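Local structure of hypothetical protein PH0730 (Pyrococcus horikoshii, 2P8T) at residues D93-I98 against I166-T171. The protein is of unknown function, though its family is loosely associated with ATP binding and aminoacyl-tRNA ligase activity, a role that remains unproven here. Residues are numbered along the deposited sequence; the frame is centred on the assembly and turned at random.
Sequences DGYPGI and ITWAET
Tyr95 and Pro96 pack against Trp168, Ala169 and Glu170 where strands 95-102 and 163-168 run antiparallel in the five-stranded sheet of the DUF4443 domain. Three backbone bonds join segments 93-98 and 166-171: Ala169 N to Pro96 O, and the reciprocal pair between Ile98 and Thr167. Next to that pair, Gly97 CA lies 3.8 Å from Trp168 CA in a non-hydrogen-bonded pair; a CB on Gly97 would clash with Thr167 O. The Tyr95 side chain starts at CB, 3.4 Å from Ala169 O and also touching Trp168 CD1. A chi1 of -62° sets CG anti to the carbonyl carbon; CG and CD1 stay close to Ala169 O, while CD2 lies 3.9 Å from Trp168 CD1. The phenol and the five-membered ring of Trp168 are offset, planes 30° apart and centroids 5.8 Å from each other. CE1 meets Glu170 OE1 near the ring plane, and at the tip OH is hydrogen-bonded to Lys123 NZ. An alanine here would probably leave Lys123 without its hydroxyl partner and open a gap beside the indole, although the CB contacts would remain. Pro96 lies against the residues that lead into helix 172-187, its CG 3.7 Å from Thr171 C and its CD 3.2 Å from Ala169 O.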
loop_
_atom_site.group_PDB
_atom_site.type_symbol
_atom_site.label_atom_id
_atom_site.label_comp_id
_atom_site.label_asym_id
_atom_site.label_seq_id
_atom_site.Cartn_x
_atom_site.Cartn_y
_atom_site.Cartn_z
ATOM N N ASP A 93 6.281 -5.947 -16.672
ATOM C CA ASP A 93 7.175 -6.908 -17.318
ATOM C C ASP A 93 6.804 -8.343 -16.906
ATOM O O ASP A 93 7.681 -9.164 -16.639
ATOM C CB ASP A 93 8.646 -6.595 -16.964
ATOM C CG ASP A 93 9.203 -5.378 -17.722
ATOM O OD1 ASP A 93 9.018 -5.312 -18.957
ATOM O OD2 ASP A 93 9.839 -4.492 -17.084
ATOM N N GLY A 94 5.502 -8.612 -16.810
ATOM C CA GLY A 94 4.992 -9.944 -16.472
ATOM C C GLY A 94 4.959 -10.355 -15.003
ATOM O O GLY A 94 4.550 -11.472 -14.697
ATOM N N TYR A 95 5.407 -9.475 -14.102
ATOM C CA TYR A 95 5.319 -9.701 -12.650
ATOM C C TYR A 95 4.113 -8.981 -12.042
ATOM O O TYR A 95 3.774 -7.884 -12.490
ATOM C CB TYR A 95 6.586 -9.189 -11.959
ATOM C CG TYR A 95 7.830 -9.908 -12.396
ATOM C CD1 TYR A 95 8.157 -11.154 -11.859
ATOM C CD2 TYR A 95 8.672 -9.353 -13.349
ATOM C CE1 TYR A 95 9.289 -11.829 -12.274
ATOM C CE2 TYR A 95 9.808 -10.014 -13.767
ATOM C CZ TYR A 95 10.117 -11.250 -13.222
ATOM O OH TYR A 95 11.262 -11.909 -13.633
ATOM N N PRO A 96 3.476 -9.582 -11.010
ATOM C CA PRO A 96 2.402 -8.837 -10.325
ATOM C C PRO A 96 2.939 -7.591 -9.639
ATOM O O PRO A 96 3.992 -7.641 -9.019
ATOM C CB PRO A 96 1.868 -9.834 -9.282
ATOM C CG PRO A 96 2.942 -10.876 -9.137
ATOM C CD PRO A 96 3.676 -10.930 -10.438
ATOM N N GLY A 97 2.195 -6.493 -9.738
ATOM C CA GLY A 97 2.578 -5.241 -9.119
ATOM C C GLY A 97 1.436 -4.550 -8.395
ATOM O O GLY A 97 0.277 -4.970 -8.487
ATOM N N ILE A 98 1.769 -3.465 -7.696
ATOM C CA ILE A 98 0.791 -2.668 -6.975
ATOM C C ILE A 98 1.160 -1.186 -7.146
ATOM O O ILE A 98 2.328 -0.822 -7.059
ATOM C CB ILE A 98 0.777 -3.048 -5.461
ATOM C CG1 ILE A 98 0.108 -4.410 -5.247
ATOM C CG2 ILE A 98 0.108 -1.950 -4.605
ATOM C CD1 ILE A 98 -1.431 -4.344 -5.292
ATOM N N ILE A 166 5.007 2.483 -7.579
ATOM C CA ILE A 166 4.678 1.241 -8.300
ATOM C C ILE A 166 5.725 0.193 -7.980
ATOM O O ILE A 166 6.888 0.371 -8.315
ATOM C CB ILE A 166 4.630 1.436 -9.834
ATOM C CG1 ILE A 166 3.658 2.565 -10.190
ATOM C CG2 ILE A 166 4.217 0.108 -10.553
ATOM C CD1 ILE A 166 3.731 3.053 -11.609
ATOM N N THR A 167 5.313 -0.877 -7.312
ATOM C CA THR A 167 6.233 -2.000 -7.048
ATOM C C THR A 167 5.799 -3.231 -7.830
ATOM O O THR A 167 4.609 -3.373 -8.193
ATOM C CB THR A 167 6.267 -2.382 -5.550
ATOM O OG1 THR A 167 4.969 -2.832 -5.143
ATOM C CG2 THR A 167 6.708 -1.217 -4.679
ATOM N N TRP A 168 6.738 -4.148 -8.057
ATOM C CA TRP A 168 6.379 -5.463 -8.585
ATOM C C TRP A 168 7.263 -6.507 -7.950
ATOM O O TRP A 168 8.319 -6.183 -7.415
ATOM C CB TRP A 168 6.447 -5.519 -10.122
ATOM C CG TRP A 168 7.782 -5.227 -10.707
ATOM C CD1 TRP A 168 8.715 -6.146 -11.156
ATOM C CD2 TRP A 168 8.348 -3.932 -10.945
ATOM N NE1 TRP A 168 9.825 -5.484 -11.651
ATOM C CE2 TRP A 168 9.625 -4.128 -11.529
ATOM C CE3 TRP A 168 7.894 -2.617 -10.728
ATOM C CZ2 TRP A 168 10.445 -3.060 -11.903
ATOM C CZ3 TRP A 168 8.716 -1.552 -11.084
ATOM C CH2 TRP A 168 9.982 -1.785 -11.664
ATOM N N ALA A 169 6.807 -7.752 -7.968
ATOM C CA ALA A 169 7.461 -8.803 -7.196
ATOM C C ALA A 169 7.045 -10.163 -7.733
ATOM O O ALA A 169 6.309 -10.246 -8.718
ATOM C CB ALA A 169 7.089 -8.670 -5.714
ATOM N N GLU A 170 7.515 -11.224 -7.087
ATOM C CA GLU A 170 7.194 -12.585 -7.515
ATOM C C GLU A 170 5.745 -12.940 -7.213
ATOM O O GLU A 170 5.138 -13.743 -7.926
ATOM C CB GLU A 170 8.142 -13.600 -6.862
ATOM C CG GLU A 170 9.630 -13.338 -7.120
ATOM C CD GLU A 170 10.138 -13.809 -8.476
ATOM O OE1 GLU A 170 9.324 -14.202 -9.348
ATOM O OE2 GLU A 170 11.378 -13.792 -8.670
ATOM N N THR A 171 5.192 -12.332 -6.164
ATOM C CA THR A 171 3.813 -12.599 -5.749
ATOM C C THR A 171 3.097 -11.273 -5.507
ATOM O O THR A 171 3.753 -10.286 -5.183
ATOM C CB THR A 171 3.749 -13.482 -4.465
ATOM O OG1 THR A 171 4.204 -12.743 -3.331
ATOM C CG2 THR A 171 4.591 -14.762 -4.603
#